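CrtC domain-containing protein (Fusarium vanettenii 77-13-4, PDB 7A0Q) is a kievitone hydratase, a lyase that probably detoxifies the bean phytoalexin kievitone by adding water to its prenyl side chain. Local coordinates at residues S50-G56 against Y205-W209; G57-S63 against V75-D81; P284-K288 against K298-E304; T316-I322 against Y336-V342. The contacts are given in a common frame with arbitrary orientation. Numbering follows the deposited sequence.

Interaction 1 (S50-G56 against Y205-W209). With IMD (imidazole), chain F.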
# COMPACT_ATOMS: atom_id res chain seq x y z
N SER A 50 4.75 17.19 2.25
CA SER A 50 3.56 16.41 2.56
C SER A 50 3.81 15.29 3.56
O SER A 50 2.86 14.65 4.02
CB SER A 50 3.01 15.82 1.27
OG SER A 50 2.58 16.87 0.43
N GLN A 51 5.07 15.04 3.91
CA GLN A 51 5.43 13.91 4.75
C GLN A 51 5.33 14.11 6.27
O GLN A 51 5.06 13.13 6.97
CB GLN A 51 6.87 13.48 4.42
CG GLN A 51 7.03 12.89 3.01
CD GLN A 51 6.68 11.42 3.00
OE1 GLN A 51 5.52 11.06 3.17
NE2 GLN A 51 7.68 10.56 2.83
N PRO A 52 5.54 15.31 6.82
CA PRO A 52 5.62 15.43 8.29
C PRO A 52 4.33 15.07 9.03
O PRO A 52 3.22 15.14 8.50
CB PRO A 52 5.97 16.90 8.51
CG PRO A 52 6.73 17.27 7.30
CD PRO A 52 6.02 16.55 6.18
N ASN A 53 4.52 14.73 10.31
CA ASN A 53 3.41 14.47 11.23
C ASN A 53 2.33 15.52 11.14
O ASN A 53 1.14 15.20 11.18
CB ASN A 53 3.91 14.44 12.68
CG ASN A 53 4.74 13.23 13.01
OD1 ASN A 53 5.39 12.64 12.15
ND2 ASN A 53 4.76 12.86 14.30
N SER A 54 2.72 16.80 11.09
CA SER A 54 1.74 17.89 11.16
C SER A 54 0.70 17.78 10.05
O SER A 54 -0.39 18.35 10.20
CB SER A 54 2.42 19.25 11.04
OG SER A 54 3.14 19.33 9.82
N VAL A 55 1.03 17.11 8.94
CA VAL A 55 0.09 17.04 7.83
C VAL A 55 -1.05 16.08 8.15
O VAL A 55 -2.16 16.22 7.61
CB VAL A 55 0.85 16.67 6.54
CG1 VAL A 55 -0.10 16.45 5.35
CG2 VAL A 55 1.86 17.75 6.21
N GLY A 56 -0.80 15.11 9.03
CA GLY A 56 -1.82 14.16 9.46
C GLY A 56 -1.99 13.03 8.47
O GLY A 56 -1.30 12.94 7.46
N TYR A 205 5.89 2.76 -1.00
CA TYR A 205 5.51 3.65 0.09
C TYR A 205 4.30 4.47 -0.37
O TYR A 205 4.34 5.08 -1.44
CB TYR A 205 6.69 4.55 0.46
CG TYR A 205 6.33 5.64 1.44
CD1 TYR A 205 6.30 5.37 2.81
CD2 TYR A 205 6.04 6.93 1.00
CE1 TYR A 205 5.97 6.36 3.72
CE2 TYR A 205 5.70 7.93 1.91
CZ TYR A 205 5.68 7.63 3.26
OH TYR A 205 5.36 8.63 4.15
N ASP A 206 3.24 4.46 0.42
CA ASP A 206 2.02 5.18 0.06
C ASP A 206 1.68 6.19 1.14
O ASP A 206 1.58 5.83 2.33
CB ASP A 206 0.83 4.23 -0.16
CG ASP A 206 -0.11 4.74 -1.21
OD1 ASP A 206 0.23 4.67 -2.41
OD2 ASP A 206 -1.19 5.23 -0.84
N ARG A 207 1.49 7.44 0.74
CA ARG A 207 1.20 8.54 1.65
C ARG A 207 -0.17 9.11 1.32
O ARG A 207 -0.43 9.46 0.17
CB ARG A 207 2.27 9.62 1.51
CG ARG A 207 1.99 10.87 2.27
CD ARG A 207 2.17 10.69 3.77
NE ARG A 207 1.95 11.98 4.44
CZ ARG A 207 1.02 12.19 5.38
NH1 ARG A 207 0.22 11.20 5.79
NH2 ARG A 207 0.92 13.40 5.92
N GLN A 208 -1.04 9.20 2.32
CA GLN A 208 -2.41 9.63 2.06
C GLN A 208 -2.93 10.46 3.22
O GLN A 208 -2.77 10.07 4.38
CB GLN A 208 -3.33 8.43 1.83
CG GLN A 208 -4.75 8.84 1.41
CD GLN A 208 -5.55 7.68 0.87
OE1 GLN A 208 -5.10 6.53 0.88
NE2 GLN A 208 -6.77 7.97 0.39
N TRP A 209 -3.58 11.58 2.91
CA TRP A 209 -4.17 12.41 3.95
C TRP A 209 -5.43 13.05 3.38
O TRP A 209 -5.60 13.13 2.17
CB TRP A 209 -3.15 13.43 4.50
CG TRP A 209 -2.67 14.51 3.55
CD1 TRP A 209 -3.01 15.84 3.59
CD2 TRP A 209 -1.74 14.37 2.46
NE1 TRP A 209 -2.37 16.52 2.59
CE2 TRP A 209 -1.59 15.65 1.88
CE3 TRP A 209 -1.04 13.29 1.91
CZ2 TRP A 209 -0.75 15.88 0.78
CZ3 TRP A 209 -0.23 13.51 0.81
CH2 TRP A 209 -0.09 14.80 0.26
N1 IMD F . -4.44 2.01 1.02
C2 IMD F . -4.15 2.89 0.03
N3 IMD F . -2.81 3.13 0.07
C4 IMD F . -2.28 2.42 1.08
C5 IMD F . -3.30 1.71 1.67

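Interaction 2 (G57-S63 against V75-D81)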
# COMPACT_ATOMS: atom_id res chain seq x y z
N GLY A 57 -2.95 12.15 8.77
CA GLY A 57 -3.37 11.14 7.82
C GLY A 57 -2.69 9.79 8.04
O GLY A 57 -2.66 9.27 9.17
N SER A 58 -2.18 9.20 6.96
CA SER A 58 -1.78 7.80 6.92
C SER A 58 -0.42 7.67 6.24
O SER A 58 -0.15 8.34 5.25
CB SER A 58 -2.85 6.98 6.17
OG SER A 58 -2.42 5.68 5.84
N TRP A 59 0.43 6.80 6.80
CA TRP A 59 1.76 6.50 6.29
C TRP A 59 1.86 4.98 6.18
O TRP A 59 1.53 4.28 7.14
CB TRP A 59 2.86 7.06 7.22
CG TRP A 59 2.89 8.57 7.40
CD1 TRP A 59 3.71 9.45 6.76
CD2 TRP A 59 2.08 9.35 8.30
NE1 TRP A 59 3.46 10.73 7.20
CE2 TRP A 59 2.47 10.70 8.14
CE3 TRP A 59 1.06 9.05 9.21
CZ2 TRP A 59 1.88 11.74 8.86
CZ3 TRP A 59 0.48 10.09 9.94
CH2 TRP A 59 0.89 11.42 9.76
N TRP A 60 2.29 4.47 5.02
CA TRP A 60 2.07 3.06 4.71
C TRP A 60 3.19 2.54 3.81
O TRP A 60 3.63 3.23 2.90
CB TRP A 60 0.71 2.93 4.02
CG TRP A 60 0.16 1.59 3.71
CD1 TRP A 60 -0.84 0.94 4.38
CD2 TRP A 60 0.49 0.76 2.57
NE1 TRP A 60 -1.14 -0.24 3.76
CE2 TRP A 60 -0.34 -0.38 2.65
CE3 TRP A 60 1.39 0.88 1.52
CZ2 TRP A 60 -0.28 -1.41 1.71
CZ3 TRP A 60 1.45 -0.15 0.57
CH2 TRP A 60 0.62 -1.28 0.68
N SER A 61 3.65 1.31 4.08
CA SER A 61 4.66 0.71 3.23
C SER A 61 4.41 -0.78 3.07
O SER A 61 4.01 -1.46 4.02
CB SER A 61 6.10 0.94 3.76
OG SER A 61 6.34 0.34 5.03
N SER A 62 4.62 -1.27 1.85
CA SER A 62 4.66 -2.70 1.57
C SER A 62 5.99 -3.03 0.90
O SER A 62 6.27 -2.55 -0.20
CB SER A 62 3.46 -3.12 0.73
OG SER A 62 3.50 -2.55 -0.57
N SER A 63 6.82 -3.82 1.59
CA SER A 63 8.14 -4.17 1.08
C SER A 63 8.11 -5.57 0.51
O SER A 63 7.69 -6.51 1.20
CB SER A 63 9.19 -4.07 2.19
OG SER A 63 9.30 -2.75 2.67
N VAL A 75 6.32 -7.52 3.57
CA VAL A 75 6.25 -6.92 4.90
C VAL A 75 5.47 -5.62 4.81
O VAL A 75 5.79 -4.75 3.99
CB VAL A 75 7.66 -6.66 5.48
CG1 VAL A 75 7.54 -5.99 6.83
CG2 VAL A 75 8.40 -7.98 5.62
N LEU A 76 4.47 -5.48 5.67
CA LEU A 76 3.59 -4.33 5.69
C LEU A 76 3.81 -3.52 6.96
O LEU A 76 3.98 -4.09 8.04
CB LEU A 76 2.14 -4.77 5.64
CG LEU A 76 1.48 -4.98 4.29
CD1 LEU A 76 2.37 -5.70 3.28
CD2 LEU A 76 0.23 -5.77 4.54
N ALA A 77 3.81 -2.19 6.83
CA ALA A 77 3.83 -1.29 7.97
C ALA A 77 2.85 -0.16 7.71
O ALA A 77 2.80 0.37 6.60
CB ALA A 77 5.22 -0.71 8.21
N HIS A 78 2.07 0.22 8.73
CA HIS A 78 1.06 1.25 8.52
C HIS A 78 0.80 2.01 9.82
O HIS A 78 0.49 1.38 10.84
CB HIS A 78 -0.23 0.61 8.02
CG HIS A 78 -1.36 1.58 7.86
ND1 HIS A 78 -2.65 1.28 8.24
CD2 HIS A 78 -1.39 2.84 7.36
CE1 HIS A 78 -3.43 2.32 7.97
NE2 HIS A 78 -2.69 3.28 7.45
N TYR A 79 0.89 3.34 9.77
CA TYR A 79 0.50 4.20 10.88
C TYR A 79 -0.67 5.07 10.45
O TYR A 79 -0.61 5.69 9.38
CB TYR A 79 1.65 5.09 11.35
CG TYR A 79 1.31 5.97 12.55
CD1 TYR A 79 0.66 7.19 12.39
CD2 TYR A 79 1.67 5.58 13.83
CE1 TYR A 79 0.36 8.00 13.49
CE2 TYR A 79 1.38 6.38 14.93
CZ TYR A 79 0.72 7.58 14.75
OH TYR A 79 0.45 8.37 15.85
N LEU A 80 -1.70 5.14 11.28
CA LEU A 80 -2.87 5.98 10.99
C LEU A 80 -3.08 6.95 12.14
O LEU A 80 -3.17 6.54 13.31
CB LEU A 80 -4.12 5.12 10.78
CG LEU A 80 -5.38 5.95 10.45
CD1 LEU A 80 -5.26 6.58 9.08
CD2 LEU A 80 -6.64 5.10 10.54
N ASP A 81 -3.18 8.24 11.82
CA ASP A 81 -3.64 9.24 12.77
C ASP A 81 -5.13 9.47 12.57
O ASP A 81 -5.59 9.64 11.44
CB ASP A 81 -2.89 10.56 12.63
CG ASP A 81 -3.40 11.59 13.62
OD1 ASP A 81 -3.17 11.40 14.83
OD2 ASP A 81 -4.07 12.56 13.19
O HOH W 1 -4.89 13.08 10.73
O HOH W 2 7.17 -2.23 4.56

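Interaction 3 (P284-K288 against K298-E304)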
# COMPACT_ATOMS: atom_id res chain seq x y z
N PRO A 284 -13.69 -11.74 -0.32
CA PRO A 284 -13.37 -12.51 -1.53
C PRO A 284 -11.87 -12.64 -1.69
O PRO A 284 -11.09 -11.84 -1.16
CB PRO A 284 -13.97 -11.65 -2.65
CG PRO A 284 -13.85 -10.25 -2.12
CD PRO A 284 -14.03 -10.34 -0.62
N LEU A 285 -11.45 -13.68 -2.42
CA LEU A 285 -10.03 -13.97 -2.59
C LEU A 285 -9.58 -14.00 -4.05
O LEU A 285 -8.43 -14.33 -4.32
CB LEU A 285 -9.66 -15.29 -1.91
CG LEU A 285 -9.69 -15.29 -0.38
CD1 LEU A 285 -9.15 -16.61 0.14
CD2 LEU A 285 -8.87 -14.13 0.20
N ASP A 286 -10.46 -13.67 -4.99
CA ASP A 286 -10.09 -13.53 -6.39
C ASP A 286 -10.90 -12.37 -6.97
O ASP A 286 -11.95 -12.01 -6.44
CB ASP A 286 -10.36 -14.81 -7.20
CG ASP A 286 -9.57 -16.00 -6.67
OD1 ASP A 286 -8.43 -16.21 -7.11
OD2 ASP A 286 -10.09 -16.71 -5.78
N TRP A 287 -10.38 -11.78 -8.04
CA TRP A 287 -10.99 -10.59 -8.63
C TRP A 287 -10.75 -10.59 -10.13
O TRP A 287 -9.79 -11.18 -10.64
CB TRP A 287 -10.44 -9.28 -8.03
CG TRP A 287 -10.59 -9.17 -6.55
CD1 TRP A 287 -11.58 -8.52 -5.87
CD2 TRP A 287 -9.72 -9.72 -5.56
NE1 TRP A 287 -11.39 -8.65 -4.52
CE2 TRP A 287 -10.25 -9.39 -4.30
CE3 TRP A 287 -8.54 -10.47 -5.62
CZ2 TRP A 287 -9.65 -9.78 -3.11
CZ3 TRP A 287 -7.95 -10.86 -4.44
CH2 TRP A 287 -8.50 -10.51 -3.19
N LYS A 288 -11.61 -9.86 -10.84
CA LYS A 288 -11.35 -9.42 -12.20
C LYS A 288 -11.40 -7.90 -12.25
O LYS A 288 -12.26 -7.28 -11.62
CB LYS A 288 -12.37 -10.02 -13.19
CG LYS A 288 -12.09 -11.48 -13.53
CD LYS A 288 -13.07 -12.02 -14.57
CE LYS A 288 -13.50 -13.44 -14.25
NZ LYS A 288 -13.96 -14.19 -15.45
N LYS A 298 -6.91 -10.92 -14.13
CA LYS A 298 -7.48 -11.93 -13.24
C LYS A 298 -6.52 -12.04 -12.06
O LYS A 298 -5.38 -12.46 -12.23
CB LYS A 298 -7.62 -13.27 -13.96
CG LYS A 298 -8.05 -14.42 -13.08
CD LYS A 298 -9.45 -14.23 -12.51
CE LYS A 298 -9.47 -14.41 -11.00
NZ LYS A 298 -8.70 -15.61 -10.55
N LEU A 299 -6.99 -11.66 -10.87
CA LEU A 299 -6.12 -11.50 -9.71
C LEU A 299 -6.52 -12.48 -8.61
O LEU A 299 -7.70 -12.77 -8.41
CB LEU A 299 -6.18 -10.06 -9.18
CG LEU A 299 -6.11 -8.96 -10.26
CD1 LEU A 299 -7.50 -8.42 -10.65
CD2 LEU A 299 -5.18 -7.82 -9.81
N SER A 300 -5.52 -12.99 -7.89
CA SER A 300 -5.75 -14.02 -6.88
C SER A 300 -4.92 -13.75 -5.64
O SER A 300 -3.72 -13.51 -5.74
CB SER A 300 -5.42 -15.41 -7.43
OG SER A 300 -6.18 -15.67 -8.59
N SER A 301 -5.57 -13.81 -4.48
CA SER A 301 -4.82 -13.68 -3.24
C SER A 301 -3.88 -14.87 -3.07
O SER A 301 -4.25 -16.02 -3.36
CB SER A 301 -5.78 -13.57 -2.05
OG SER A 301 -5.06 -13.32 -0.86
N TYR A 302 -2.66 -14.59 -2.61
CA TYR A 302 -1.61 -15.61 -2.55
C TYR A 302 -1.94 -16.69 -1.52
O TYR A 302 -1.63 -17.87 -1.74
CB TYR A 302 -0.29 -14.93 -2.20
CG TYR A 302 0.96 -15.76 -2.42
CD1 TYR A 302 1.50 -15.93 -3.69
CD2 TYR A 302 1.62 -16.34 -1.34
CE1 TYR A 302 2.66 -16.67 -3.88
CE2 TYR A 302 2.77 -17.08 -1.52
CZ TYR A 302 3.28 -17.24 -2.79
OH TYR A 302 4.43 -17.96 -2.98
N THR A 303 -2.52 -16.31 -0.40
CA THR A 303 -2.93 -17.24 0.64
C THR A 303 -4.13 -16.64 1.37
O THR A 303 -4.37 -15.43 1.31
CB THR A 303 -1.78 -17.55 1.61
OG1 THR A 303 -2.11 -18.70 2.39
CG2 THR A 303 -1.50 -16.37 2.54
N GLU A 304 -4.89 -17.50 2.05
CA GLU A 304 -6.21 -17.10 2.54
C GLU A 304 -6.12 -16.04 3.63
O GLU A 304 -6.73 -14.97 3.53
CB GLU A 304 -6.98 -18.32 3.06
CG GLU A 304 -7.42 -19.31 1.99
CD GLU A 304 -6.28 -20.21 1.51
OE1 GLU A 304 -5.20 -20.18 2.13
OE2 GLU A 304 -6.48 -20.95 0.53

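Interaction 4 (T316-I322 against Y336-V342). With IMD (imidazole), chain F.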
# COMPACT_ATOMS: atom_id res chain seq x y z
N THR A 316 -9.12 -2.72 11.18
CA THR A 316 -9.05 -4.04 10.56
C THR A 316 -8.89 -3.89 9.05
O THR A 316 -9.49 -3.00 8.45
CB THR A 316 -10.32 -4.84 10.89
OG1 THR A 316 -10.41 -5.01 12.30
CG2 THR A 316 -10.32 -6.20 10.22
N ALA A 317 -8.08 -4.76 8.44
CA ALA A 317 -7.99 -4.72 6.99
C ALA A 317 -7.50 -6.05 6.44
O ALA A 317 -6.65 -6.70 7.05
CB ALA A 317 -7.05 -3.60 6.51
N TYR A 318 -8.03 -6.44 5.29
CA TYR A 318 -7.36 -7.45 4.49
C TYR A 318 -6.25 -6.77 3.70
O TYR A 318 -6.52 -5.85 2.91
CB TYR A 318 -8.34 -8.17 3.55
CG TYR A 318 -7.76 -9.47 3.05
CD1 TYR A 318 -7.00 -9.51 1.88
CD2 TYR A 318 -7.93 -10.66 3.76
CE1 TYR A 318 -6.45 -10.71 1.43
CE2 TYR A 318 -7.38 -11.86 3.32
CZ TYR A 318 -6.63 -11.87 2.16
OH TYR A 318 -6.08 -13.06 1.72
N GLU A 319 -5.01 -7.16 3.95
CA GLU A 319 -3.86 -6.54 3.29
C GLU A 319 -3.02 -7.68 2.71
O GLU A 319 -2.12 -8.19 3.38
CB GLU A 319 -3.07 -5.68 4.25
CG GLU A 319 -3.86 -4.59 4.89
CD GLU A 319 -3.87 -3.33 4.06
OE1 GLU A 319 -3.27 -3.31 2.96
OE2 GLU A 319 -4.50 -2.36 4.52
N GLY A 320 -3.33 -8.05 1.48
CA GLY A 320 -2.86 -9.32 0.96
C GLY A 320 -1.98 -9.24 -0.27
O GLY A 320 -2.28 -8.52 -1.23
N PHE A 321 -0.88 -9.98 -0.24
CA PHE A 321 -0.10 -10.21 -1.45
C PHE A 321 -0.96 -10.95 -2.46
O PHE A 321 -1.68 -11.89 -2.11
CB PHE A 321 1.14 -11.03 -1.10
CG PHE A 321 2.07 -11.27 -2.25
CD1 PHE A 321 2.64 -10.21 -2.94
CD2 PHE A 321 2.40 -12.57 -2.63
CE1 PHE A 321 3.52 -10.44 -3.99
CE2 PHE A 321 3.27 -12.81 -3.68
CZ PHE A 321 3.84 -11.75 -4.37
N ILE A 322 -0.89 -10.52 -3.72
CA ILE A 322 -1.68 -11.10 -4.80
C ILE A 322 -0.78 -11.31 -6.02
O ILE A 322 0.23 -10.64 -6.19
CB ILE A 322 -2.90 -10.23 -5.20
CG1 ILE A 322 -2.42 -8.87 -5.74
CG2 ILE A 322 -3.87 -10.05 -4.02
CD1 ILE A 322 -3.53 -8.01 -6.35
N TYR A 336 2.35 -9.05 -9.90
CA TYR A 336 2.07 -9.25 -8.48
C TYR A 336 1.76 -7.89 -7.87
O TYR A 336 1.92 -6.85 -8.50
CB TYR A 336 3.27 -9.90 -7.77
CG TYR A 336 4.51 -9.04 -7.81
CD1 TYR A 336 4.72 -8.03 -6.87
CD2 TYR A 336 5.47 -9.21 -8.80
CE1 TYR A 336 5.84 -7.21 -6.92
CE2 TYR A 336 6.61 -8.41 -8.86
CZ TYR A 336 6.78 -7.41 -7.92
OH TYR A 336 7.89 -6.61 -7.97
N GLY A 337 1.32 -7.92 -6.62
CA GLY A 337 1.06 -6.67 -5.92
C GLY A 337 0.33 -6.93 -4.63
O GLY A 337 0.55 -7.94 -3.97
N LEU A 338 -0.55 -5.99 -4.28
CA LEU A 338 -1.27 -6.07 -3.02
C LEU A 338 -2.71 -5.63 -3.21
O LEU A 338 -3.00 -4.72 -3.99
CB LEU A 338 -0.58 -5.22 -1.94
CG LEU A 338 -1.25 -5.19 -0.55
CD1 LEU A 338 -0.20 -5.22 0.55
CD2 LEU A 338 -2.17 -3.97 -0.41
N VAL A 339 -3.62 -6.31 -2.51
CA VAL A 339 -5.01 -5.89 -2.41
C VAL A 339 -5.27 -5.46 -0.97
O VAL A 339 -4.86 -6.14 -0.02
CB VAL A 339 -6.00 -6.98 -2.85
CG1 VAL A 339 -5.91 -8.21 -1.96
CG2 VAL A 339 -7.41 -6.41 -2.85
N GLU A 340 -5.91 -4.30 -0.81
CA GLU A 340 -6.39 -3.84 0.48
C GLU A 340 -7.91 -3.85 0.47
O GLU A 340 -8.53 -3.32 -0.46
CB GLU A 340 -5.87 -2.44 0.78
CG GLU A 340 -6.52 -1.81 1.98
CD GLU A 340 -5.95 -0.45 2.28
OE1 GLU A 340 -4.93 -0.38 3.00
OE2 GLU A 340 -6.49 0.56 1.77
N ILE A 341 -8.51 -4.47 1.49
CA ILE A 341 -9.95 -4.46 1.67
C ILE A 341 -10.22 -3.88 3.04
O ILE A 341 -9.80 -4.45 4.06
CB ILE A 341 -10.58 -5.85 1.55
CG1 ILE A 341 -10.12 -6.54 0.26
CG2 ILE A 341 -12.09 -5.73 1.56
CD1 ILE A 341 -10.64 -7.97 0.12
N VAL A 342 -10.91 -2.74 3.08
CA VAL A 342 -11.13 -2.00 4.31
C VAL A 342 -12.61 -1.67 4.43
O VAL A 342 -13.24 -1.27 3.46
CB VAL A 342 -10.30 -0.70 4.36
CG1 VAL A 342 -10.79 0.22 5.49
CG2 VAL A 342 -8.82 -1.02 4.51
N1 IMD F . -4.44 2.01 1.02
C2 IMD F . -4.15 2.89 0.03
N3 IMD F . -2.81 3.13 0.07
C4 IMD F . -2.28 2.42 1.08
C5 IMD F . -3.30 1.71 1.67

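Interaction 1 (S50-G56 against Y205-W209)
This is a polar loop-to-strand contact in the N-terminal lipocalin-like domain: the loop 50-56, just ahead of strand 58-66, wraps over side chains of strand 202-210. Its centre is the guanidinium of Arg207, which reads two backbone carbonyls in its own plane. Arg207 NE and NH2 lie 2.9 and 3.0 Å from Ser50 O, and NH2 and NH1 of the same arginine lie 2.7 and 2.9 Å from Gly56 O, all four being hydrogen bonds. A 3-10 turn at 53-55 brings the two carbonyls round to the same group, and Gly56, with phi at 82°, lets the chain leave that turn. Two residues back along the strand, Tyr205 OH donates to Gln51 OE1 at 2.6 Å. Two residues on, Val55 CG1 sits over the face of Trp209, a CH-pi contact 3.5 Å from the centroid of its five-membered ring. Asp206, out of the loop's reach, holds an imidazole probably from the crystallisation liquor, its OD2 2.8 Å from imidazole N3. Trp59 adds a cation-pi contact to Arg207, whose NH1 also bonds to Ser58 O. The buried positive charge is thus met by neutral carbonyl oxygens and an aromatic ring, with no carboxylate from either segment on the guanidinium.

Interaction 2 (G57-S63 against V75-D81)
Trp60 turns the edge of its indole toward the face of the His78 ring, an offset edge-to-face pair with 5.1 Å between the centroids of the indole five-membered ring and the imidazole. The two residues form a non-hydrogen-bonded pair of an antiparallel hairpin, where the CA atoms of Trp60 and His78 come within 4.3 Å. On the same face, Ser58 OG and His78 NE2 share a hydrogen bond of 2.9 Å, while His78 ND1 is taken by Arg89. The ladder is regular: Trp59 N to Tyr79 O is 3.0 Å and Tyr79 N to Trp59 O 2.9 Å, with like pairs at Ser61-Ala77 and Ser63-Val75. On the opposite face Trp59 CE3 packs 3.7 Å from Tyr79 CD1. Farther along that face a water bridges Ser61 OG (2.7 Å), Ser63 OG (2.9 Å) and Val75 O (2.9 Å); Ser61 OG also bonds to Ser138 and Ser63 OG to Thr203. Another water joins Gly57 N to Asp81 OD2, at 2.9 and 2.6 Å, while Asp81 OD1 bonds to Thr110. The Tyr79 side chain comes within about 3 Å of the bound magnesium, whose site includes Thr86, Ser109 and Ser119. Within the N-terminal sheet, strand 58-66 has strand 202-210 as its other neighbour and strand 72-81 has strand 86-94, while Trp59 and Tyr79 pack on strand 117-120.

Interaction 3 (P284-K288 against K298-E304)
Two neighbouring strands of the C-terminal lipocalin-like barrel form this antiparallel hairpin. Its backbone needs are met by a short ladder: Trp287 N gives to Leu299 O at 2.9 Å, Leu299 N returns to Trp287 O at 2.9 Å, and Ser301 N gives to Leu285 O at 2.9 Å. Leu285 O also takes a weak bond from Arg272. Beside the ladder, Asp286 is the polar hub. Its OD1 accepts a short hydrogen bond from Ser300 OG (2.7 Å) and a long, weak salt-bridge bond from Lys298 NZ (3.5 Å), while OD2 is salt-bridged to Arg272 of strand 259-275. The Lys298 ammonium completes the triangle by donating to Ser300 OG at 3.2 Å from NZ. Ser301 OG has its strongest partner in Tyr318 OH on strand 317-328. On the other face, that of Trp287 and Leu299, the contact is apolar, and the indole also meets Phe222 edge-to-face. Past the strand pairing, Leu285 CD1 rests 3.7 Å from Glu304 CG.

Interaction 4 (T316-I322 against Y336-V342)
Tyr336 opens the segment 336-342 with its CB 3.8 Å from Phe321 CE1, while its hydroxyl bonds to His202. Gly337 pairs with Ile322, each N to the other's O at 3.0 Å. Leu338 follows, its CD2 3.6 Å from Glu319 OE1. Val339 then bonds both ways with Gly320 (each N to the partner's O at 2.9 Å) and sets CG1 3.4 Å from Ile322 CG2; a side chain at Gly320 would strike the Tyr318 ring. Glu340 comes next: its OE1 is 2.5 Å from Glu319 OE2, so close that one acid is probably protonated, and its OE2 binds imidazole N1 at 2.6 Å and also Trp219. Ile341 pairs with Tyr318, Ile341 CB lying 3.8 Å from Tyr318 CB. Val342 ends the run with CG2 3.7 Å from Ala317 CB. In the eight-stranded barrel this hairpin lies between strands 295-308 and 218-225, the latter bonding to strand 331-343 through Leu338 with Gln223 and Tyr336 with His225.

Interactions 1 and 2 share the N-terminal sheet, with centres 10 Å apart: strand 58-66 pairs with strand 202-210 where Gln208 O meets Ser58 N at 2.8 Å and Asp206 N meets Trp60 O at 2.8 Å. Interactions 3 and 4, centres 9 Å apart, are neighbours in the C-terminal barrel, joined by Glu304 O and Tyr318 OH at 2.7 Å. Across the domain interface, interaction 2 packs on interaction 4, with Leu76 CD2 3.3 Å from Glu319 CB. One imidazole, probably from the crystallisation liquor, bridges interactions 1 and 4 through Asp206 and Glu340, with the Trp60 side chain about 4 Å from it; its position is consistent with an inter-domain pocket, possibly, though unproven, the active site.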